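Local coordinates for hypothetical multiheme protein (Ignicoccus hospitalis KIN4/I, PDB 4QO5), which binds eight heme c groups as a membrane-associated multiheme cytochrome and probably passes electrons along them, at residues Val35-Lys40 against Arg221-Ile226. Numbering follows the deposited sequence.
Sequences VADWLK and RHSFDI. With HEC (heme c), chain C.
Asp37, on helix 32-39, takes the backbone N-H of His222 on its carboxylate: His222 N lies 2.7 Å from Asp37 OD2, well above the carboxylate plane (N-H...O angle 158°). The same oxygen accepts a hydrogen bond from a water that in turn accepts one from His222 ND1 at 2.9 Å, so the carboxylate holds His222 at its backbone N and, through water, at its ring. A second water joins Asp37 OD2 to Ser223 OG, and Ser223 CB packs against Asp37 OD1. Alongside, Trp38 CA approaches His222 O at 3.5 Å in a nearly straight C-H...O contact. His222 NE2 binds the heme iron at 2.1 Å, with His83 as the other axial ligand. With CG anti to its backbone N (chi1 174°), the Trp38 indole turns to the heme rim, one face under the thioether carbon CAB, while its NE1 bonds to Val77 O. Arg221 CB sits over the centre of the imidazole; beyond it the extended chain lies over the edge of pyrrole ring D and the CHA meso carbon, and NH1 and NH2 each reach a different propionate, O1A and O2D, at 2.9 Å. Tyr415 of the second subunit also takes a bond from NH1. A leucine in place of Arg221 would probably leave both propionates without this cationic partner and the tyrosine without this donor. The water at ND1, with the iron at NE2, probably restrains the turn of the imidazole and may make it a more electron-rich ligand, which would tend to favour ferric iron in this bis-histidine heme; the arginine's charge probably offsets that of the propionates.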
# COMPACT_ATOMS: atom_id res chain seq x y z
N VAL A 35 -1.78 31.21 -5.44
CA VAL A 35 -0.92 32.25 -4.87
C VAL A 35 -0.18 31.75 -3.62
O VAL A 35 1.02 31.96 -3.49
CB VAL A 35 -1.67 33.57 -4.58
CG1 VAL A 35 -0.71 34.61 -3.96
CG2 VAL A 35 -2.33 34.12 -5.85
N ALA A 36 -0.89 31.07 -2.71
CA ALA A 36 -0.23 30.52 -1.53
C ALA A 36 0.89 29.54 -1.91
O ALA A 36 1.96 29.55 -1.33
CB ALA A 36 -1.24 29.84 -0.62
N ASP A 37 0.62 28.70 -2.90
CA ASP A 37 1.56 27.68 -3.36
C ASP A 37 2.80 28.35 -3.98
O ASP A 37 3.93 28.02 -3.65
CB ASP A 37 0.83 26.83 -4.39
CG ASP A 37 1.37 25.43 -4.49
OD1 ASP A 37 2.03 24.95 -3.54
OD2 ASP A 37 1.09 24.78 -5.53
N TRP A 38 2.57 29.32 -4.86
CA TRP A 38 3.65 30.11 -5.45
C TRP A 38 4.49 30.83 -4.40
O TRP A 38 5.72 30.88 -4.50
CB TRP A 38 3.07 31.13 -6.44
CG TRP A 38 4.10 32.08 -6.99
CD1 TRP A 38 5.03 31.82 -7.97
CD2 TRP A 38 4.34 33.44 -6.57
NE1 TRP A 38 5.81 32.93 -8.18
CE2 TRP A 38 5.42 33.93 -7.34
CE3 TRP A 38 3.75 34.28 -5.61
CZ2 TRP A 38 5.92 35.23 -7.19
CZ3 TRP A 38 4.25 35.57 -5.47
CH2 TRP A 38 5.32 36.03 -6.25
N LEU A 39 3.84 31.37 -3.37
CA LEU A 39 4.54 32.04 -2.27
C LEU A 39 5.54 31.11 -1.56
O LEU A 39 6.49 31.58 -0.92
CB LEU A 39 3.54 32.59 -1.24
CG LEU A 39 2.81 33.88 -1.63
CD1 LEU A 39 1.66 34.14 -0.66
CD2 LEU A 39 3.77 35.05 -1.63
N LYS A 40 5.33 29.79 -1.67
CA LYS A 40 6.21 28.83 -0.99
C LYS A 40 7.42 28.47 -1.84
O LYS A 40 8.35 27.82 -1.36
CB LYS A 40 5.47 27.54 -0.62
CG LYS A 40 4.31 27.72 0.35
CD LYS A 40 3.82 26.36 0.84
CE LYS A 40 2.31 26.36 1.10
NZ LYS A 40 1.90 27.22 2.25
N ARG A 221 4.00 22.32 -9.64
CA ARG A 221 3.71 23.73 -9.50
C ARG A 221 2.72 23.85 -8.33
O ARG A 221 2.11 22.86 -7.96
CB ARG A 221 3.10 24.27 -10.80
CG ARG A 221 1.68 23.77 -11.04
CD ARG A 221 1.04 24.33 -12.33
NE ARG A 221 -0.38 24.00 -12.31
CZ ARG A 221 -0.89 22.84 -12.73
NH1 ARG A 221 -2.20 22.62 -12.59
NH2 ARG A 221 -0.11 21.90 -13.25
N HIS A 222 2.61 25.02 -7.69
CA HIS A 222 3.45 26.17 -7.98
C HIS A 222 4.56 26.35 -6.96
O HIS A 222 5.26 27.37 -6.97
CB HIS A 222 2.60 27.44 -8.07
CG HIS A 222 1.88 27.59 -9.37
ND1 HIS A 222 0.61 27.09 -9.59
CD2 HIS A 222 2.25 28.19 -10.53
CE1 HIS A 222 0.23 27.38 -10.82
NE2 HIS A 222 1.21 28.03 -11.41
N SER A 223 4.74 25.35 -6.10
CA SER A 223 5.80 25.42 -5.10
C SER A 223 7.16 25.06 -5.69
O SER A 223 8.17 25.56 -5.22
CB SER A 223 5.49 24.55 -3.87
OG SER A 223 5.34 23.19 -4.25
N PHE A 224 7.17 24.22 -6.72
CA PHE A 224 8.42 23.80 -7.42
C PHE A 224 9.51 23.47 -6.40
O PHE A 224 10.60 24.02 -6.44
CB PHE A 224 8.90 24.85 -8.45
CG PHE A 224 7.98 25.01 -9.62
CD1 PHE A 224 7.96 24.06 -10.63
CD2 PHE A 224 7.11 26.09 -9.68
CE1 PHE A 224 7.09 24.21 -11.71
CE2 PHE A 224 6.23 26.23 -10.74
CZ PHE A 224 6.22 25.28 -11.76
N ASP A 225 9.17 22.58 -5.48
CA ASP A 225 9.96 22.36 -4.27
C ASP A 225 10.86 21.14 -4.45
O ASP A 225 10.38 20.04 -4.69
CB ASP A 225 8.99 22.13 -3.11
CG ASP A 225 9.67 22.12 -1.75
OD1 ASP A 225 10.92 22.19 -1.67
OD2 ASP A 225 8.94 22.03 -0.73
N ILE A 226 12.18 21.33 -4.34
CA ILE A 226 13.07 20.19 -4.45
C ILE A 226 12.92 19.24 -3.26
O ILE A 226 13.29 18.08 -3.34
CB ILE A 226 14.55 20.56 -4.66
CG1 ILE A 226 15.12 21.27 -3.42
CG2 ILE A 226 14.71 21.39 -5.95
CD1 ILE A 226 16.65 21.45 -3.49
FE HEC C . 1.30 29.03 -13.28
CHA HEC C . -0.47 26.57 -14.90
CHB HEC C . -1.68 30.66 -12.62
CHC HEC C . 3.02 31.31 -11.61
CHD HEC C . 4.23 27.51 -14.18
NA HEC C . -0.67 28.68 -13.63
C1A HEC C . -1.18 27.59 -14.34
C2A HEC C . -2.61 27.70 -14.41
C3A HEC C . -2.95 28.81 -13.77
C4A HEC C . -1.75 29.45 -13.27
CMA HEC C . -4.40 29.33 -13.58
CAA HEC C . -3.54 26.71 -15.15
CBA HEC C . -3.58 25.31 -14.56
CGA HEC C . -4.58 25.33 -13.44
O1A HEC C . -4.28 24.70 -12.39
O2A HEC C . -5.65 25.99 -13.59
NB HEC C . 0.76 30.65 -12.43
C1B HEC C . -0.51 31.12 -12.13
C2B HEC C . -0.42 32.15 -11.13
C3B HEC C . 0.89 32.24 -10.85
C4B HEC C . 1.64 31.35 -11.66
CMB HEC C . -1.66 32.86 -10.52
CAB HEC C . 1.71 32.99 -9.81
CBB HEC C . 0.96 33.06 -8.43
NC HEC C . 3.24 29.38 -12.99
C1C HEC C . 3.78 30.41 -12.27
C2C HEC C . 5.20 30.46 -12.48
C3C HEC C . 5.50 29.26 -13.01
C4C HEC C . 4.30 28.67 -13.46
CMC HEC C . 6.08 31.39 -11.59
CAC HEC C . 6.80 28.53 -13.43
CBC HEC C . 8.00 28.70 -12.45
ND HEC C . 1.76 27.36 -14.34
C1D HEC C . 3.06 26.90 -14.54
C2D HEC C . 3.09 25.64 -15.22
C3D HEC C . 1.62 25.32 -15.48
C4D HEC C . 0.89 26.45 -14.91
CMD HEC C . 4.40 24.87 -15.55
CAD HEC C . 0.94 24.11 -16.17
CBD HEC C . 1.82 23.24 -17.04
CGD HEC C . 2.46 22.15 -16.20
O1D HEC C . 3.21 21.33 -16.76
O2D HEC C . 2.20 22.09 -14.97
O HOH W 1 -0.70 25.75 -7.41
O HOH W 2 2.86 22.78 -5.18